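Local coordinates for protein mannose-specific lectin 3 chain 1 (Crocus vernus, PDB 3MEZ) that is the domain 1 chain of a heterotetrameric bulb-type lectin that probably binds mannose and weakly agglutinates trypsin-treated rabbit erythrocytes, at residues Asn2-Asp14 / Leu17-Asp29. Numbering follows the deposited sequence.
Sequences NNVLLTGDVIHTD and LSYESAAFVMQGD. Unlike the reference sequence in segment 2-14: H12 (reference Ser).
L17 reaches out of strand 16-19 into the angle between strands 4-6 and 10-11, which belong to two different sheets of the bulb-type lectin domain. Its CG is anti to the carbonyl carbon (chi1 -58°) and meets I11 CD1 at 3.9 Å, the two side chains crossing at about a right angle. L17 CD2 lies against the carbonyl oxygens of N2 and V4, 3.4 Å from N2 O, with L5 CB farther off at 4.3 Å. I11 also turns its other branch on M26, with CG2 3.9 Å from M26 CB; with I11 CG1 beside its backbone N, CG2 falls beside the carbonyl carbon, on the M26 side. L54 and L91 extend this apolar layer.

At one end, N2 O accepts the amide of S18 (S18 N to N2 O 2.9 Å), the donor standing 35° out of the carbonyl plane. Beyond it, the N3 amide runs alongside the Y19 ring, N3 ND2 4.1 Å from Y19 CD1; N3 OD1 is hydrogen-bonded to ND2 of N7 of the chain of Mannose-specific lectin 3 chain 2. At the other end D14 N gives M26 O a 2.7 Å bond, bent at the hydrogen (142°), and D14 OD1 takes a weak one from G28 N.

An aliphatic centre thus carries the packing between the three sheets of the beta-prism II fold, backbone hydrogen bonds fix its two ends, and the subunit interface lies at the N3/Y19 end.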
# COMPACT_ATOMS: atom_id res chain seq x y z
N ASN A 2 19.99 -9.13 0.27
CA ASN A 2 20.40 -9.40 -1.08
C ASN A 2 19.78 -8.48 -2.14
O ASN A 2 20.01 -8.64 -3.28
CB ASN A 2 20.25 -10.87 -1.41
CG ASN A 2 21.24 -11.76 -0.67
OD1 ASN A 2 22.33 -11.40 -0.42
ND2 ASN A 2 20.82 -12.92 -0.33
N ASN A 3 18.93 -7.57 -1.72
CA ASN A 3 18.32 -6.63 -2.62
C ASN A 3 18.97 -5.25 -2.60
O ASN A 3 18.58 -4.41 -3.36
CB ASN A 3 16.80 -6.52 -2.43
CG ASN A 3 16.38 -5.93 -1.08
OD1 ASN A 3 17.09 -5.99 -0.14
ND2 ASN A 3 15.18 -5.41 -1.02
N VAL A 4 19.94 -5.06 -1.71
CA VAL A 4 20.66 -3.81 -1.51
C VAL A 4 22.17 -3.96 -1.63
O VAL A 4 22.70 -4.90 -1.18
CB VAL A 4 20.35 -3.18 -0.15
CG1 VAL A 4 21.20 -1.99 0.11
CG2 VAL A 4 18.92 -2.81 -0.04
N LEU A 5 22.82 -3.00 -2.29
CA LEU A 5 24.28 -2.85 -2.35
C LEU A 5 24.64 -1.42 -2.00
O LEU A 5 24.30 -0.54 -2.70
CB LEU A 5 24.82 -3.18 -3.73
CG LEU A 5 26.21 -3.76 -4.05
CD1 LEU A 5 26.87 -3.07 -5.14
CD2 LEU A 5 27.10 -3.92 -2.88
N LEU A 6 25.34 -1.25 -0.89
CA LEU A 6 25.80 0.04 -0.43
C LEU A 6 27.23 0.41 -0.87
O LEU A 6 28.06 -0.43 -1.11
CB LEU A 6 25.72 0.12 1.07
CG LEU A 6 24.40 -0.19 1.76
CD1 LEU A 6 24.56 -0.15 3.23
CD2 LEU A 6 23.41 0.78 1.30
N THR A 7 27.49 1.72 -0.86
CA THR A 7 28.79 2.21 -1.23
C THR A 7 29.85 1.55 -0.36
O THR A 7 29.73 1.49 0.80
CB THR A 7 28.88 3.76 -1.08
OG1 THR A 7 28.08 4.41 -2.05
CG2 THR A 7 30.32 4.27 -1.13
N GLY A 8 30.87 1.06 -1.00
CA GLY A 8 31.98 0.47 -0.32
C GLY A 8 31.81 -1.01 -0.09
O GLY A 8 32.74 -1.66 0.25
N ASP A 9 30.62 -1.54 -0.28
CA ASP A 9 30.42 -2.97 -0.35
C ASP A 9 30.76 -3.62 -1.71
O ASP A 9 30.88 -2.96 -2.68
CB ASP A 9 29.04 -3.37 0.17
CG ASP A 9 28.87 -3.02 1.63
OD1 ASP A 9 27.81 -3.11 2.19
OD2 ASP A 9 29.84 -2.62 2.24
N VAL A 10 30.89 -4.93 -1.76
CA VAL A 10 31.24 -5.58 -2.99
C VAL A 10 30.35 -6.78 -3.37
O VAL A 10 29.94 -7.48 -2.53
CB VAL A 10 32.73 -6.01 -2.94
CG1 VAL A 10 33.13 -6.73 -4.13
CG2 VAL A 10 33.62 -4.81 -2.75
N ILE A 11 30.06 -7.00 -4.64
CA ILE A 11 29.49 -8.27 -5.07
C ILE A 11 30.61 -9.07 -5.69
O ILE A 11 31.18 -8.69 -6.64
CB ILE A 11 28.36 -8.13 -6.08
CG1 ILE A 11 27.19 -7.40 -5.47
CG2 ILE A 11 27.86 -9.46 -6.58
CD1 ILE A 11 26.24 -6.97 -6.47
N HIS A 12 30.90 -10.22 -5.10
CA HIS A 12 31.95 -11.10 -5.56
C HIS A 12 31.60 -11.94 -6.77
O HIS A 12 30.51 -11.96 -7.23
CB HIS A 12 32.39 -11.97 -4.42
CG HIS A 12 32.34 -11.26 -3.14
ND1 HIS A 12 33.30 -10.36 -2.77
CD2 HIS A 12 31.39 -11.21 -2.19
CE1 HIS A 12 32.97 -9.81 -1.62
NE2 HIS A 12 31.81 -10.31 -1.24
N THR A 13 32.58 -12.62 -7.29
CA THR A 13 32.37 -13.39 -8.48
C THR A 13 31.31 -14.46 -8.21
O THR A 13 31.29 -15.11 -7.20
CB THR A 13 33.68 -14.01 -8.97
OG1 THR A 13 34.68 -13.00 -9.02
CG2 THR A 13 33.52 -14.63 -10.31
N ASP A 14 30.39 -14.56 -9.15
CA ASP A 14 29.28 -15.47 -9.11
C ASP A 14 28.30 -15.27 -7.95
O ASP A 14 27.62 -16.16 -7.57
CB ASP A 14 29.74 -16.89 -9.22
CG ASP A 14 30.05 -17.28 -10.62
OD1 ASP A 14 29.37 -16.82 -11.51
OD2 ASP A 14 30.97 -18.01 -10.82
N LEU A 17 22.72 -9.71 -6.47
CA LEU A 17 21.50 -9.18 -5.91
C LEU A 17 20.30 -9.99 -6.42
O LEU A 17 20.32 -10.47 -7.50
CB LEU A 17 21.30 -7.72 -6.24
CG LEU A 17 22.35 -6.71 -5.85
CD1 LEU A 17 21.88 -5.30 -6.20
CD2 LEU A 17 22.72 -6.88 -4.39
N SER A 18 19.30 -10.14 -5.60
CA SER A 18 18.10 -10.83 -5.99
C SER A 18 16.87 -10.23 -5.32
O SER A 18 16.92 -9.79 -4.22
CB SER A 18 18.24 -12.31 -5.65
OG SER A 18 18.35 -12.56 -4.29
N TYR A 19 15.78 -10.15 -6.03
CA TYR A 19 14.50 -9.83 -5.44
C TYR A 19 13.42 -10.51 -6.26
O TYR A 19 13.29 -10.25 -7.42
CB TYR A 19 14.26 -8.32 -5.30
CG TYR A 19 13.05 -8.04 -4.48
CD1 TYR A 19 13.06 -8.27 -3.14
CD2 TYR A 19 11.89 -7.64 -5.05
CE1 TYR A 19 12.00 -8.08 -2.41
CE2 TYR A 19 10.80 -7.44 -4.32
CZ TYR A 19 10.86 -7.66 -2.99
OH TYR A 19 9.80 -7.48 -2.23
N GLU A 20 12.68 -11.41 -5.64
CA GLU A 20 11.66 -12.13 -6.33
C GLU A 20 12.21 -12.82 -7.58
O GLU A 20 13.07 -13.61 -7.48
CB GLU A 20 10.44 -11.29 -6.55
CG GLU A 20 9.83 -10.94 -5.29
CD GLU A 20 8.60 -10.10 -5.45
OE1 GLU A 20 8.44 -9.45 -6.48
OE2 GLU A 20 7.83 -10.05 -4.51
N SER A 21 11.70 -12.53 -8.75
CA SER A 21 12.22 -13.23 -9.91
C SER A 21 13.36 -12.50 -10.66
O SER A 21 13.69 -12.86 -11.78
CB SER A 21 11.10 -13.67 -10.86
OG SER A 21 10.66 -12.62 -11.65
N ALA A 22 13.92 -11.49 -10.05
CA ALA A 22 14.99 -10.73 -10.64
C ALA A 22 16.32 -11.09 -9.97
O ALA A 22 16.35 -11.30 -8.81
CB ALA A 22 14.72 -9.33 -10.48
N ALA A 23 17.38 -11.13 -10.77
CA ALA A 23 18.77 -11.29 -10.33
C ALA A 23 19.74 -10.32 -11.05
O ALA A 23 19.60 -10.16 -12.22
CB ALA A 23 19.24 -12.66 -10.58
N PHE A 24 20.69 -9.75 -10.33
CA PHE A 24 21.74 -8.89 -10.91
C PHE A 24 23.05 -9.53 -10.57
O PHE A 24 23.52 -9.45 -9.48
CB PHE A 24 21.63 -7.48 -10.32
CG PHE A 24 22.46 -6.38 -10.99
CD1 PHE A 24 23.22 -5.54 -10.24
CD2 PHE A 24 22.39 -6.12 -12.33
CE1 PHE A 24 23.92 -4.54 -10.79
CE2 PHE A 24 23.12 -5.11 -12.88
CZ PHE A 24 23.87 -4.33 -12.13
N VAL A 25 23.64 -10.18 -11.55
CA VAL A 25 24.70 -11.09 -11.28
C VAL A 25 26.08 -10.75 -11.85
O VAL A 25 26.25 -10.53 -12.98
CB VAL A 25 24.25 -12.61 -11.48
CG1 VAL A 25 22.99 -12.75 -12.26
CG2 VAL A 25 25.31 -13.46 -11.96
N MET A 26 27.06 -10.79 -10.98
CA MET A 26 28.43 -10.62 -11.35
C MET A 26 29.00 -11.99 -11.75
O MET A 26 29.50 -12.71 -10.97
CB MET A 26 29.21 -9.98 -10.21
CG MET A 26 30.62 -9.71 -10.50
SD MET A 26 30.92 -8.44 -11.68
CE MET A 26 31.13 -9.31 -13.15
N GLN A 27 28.89 -12.30 -13.01
CA GLN A 27 29.24 -13.59 -13.51
C GLN A 27 30.73 -13.91 -13.57
O GLN A 27 31.56 -13.05 -13.64
CB GLN A 27 28.56 -13.87 -14.85
CG GLN A 27 27.04 -13.77 -14.87
CD GLN A 27 26.43 -14.00 -16.23
OE1 GLN A 27 27.11 -14.07 -17.21
NE2 GLN A 27 25.17 -14.09 -16.28
N GLY A 28 31.02 -15.19 -13.59
CA GLY A 28 32.35 -15.69 -13.68
C GLY A 28 33.01 -15.34 -14.99
O GLY A 28 34.17 -15.38 -15.09
N ASP A 29 32.23 -15.00 -15.98
CA ASP A 29 32.77 -14.63 -17.27
C ASP A 29 33.07 -13.14 -17.36
O ASP A 29 33.41 -12.65 -18.39
CB ASP A 29 31.88 -15.13 -18.41
CG ASP A 29 30.59 -14.38 -18.52
OD1 ASP A 29 30.29 -13.58 -17.66
OD2 ASP A 29 29.87 -14.63 -19.48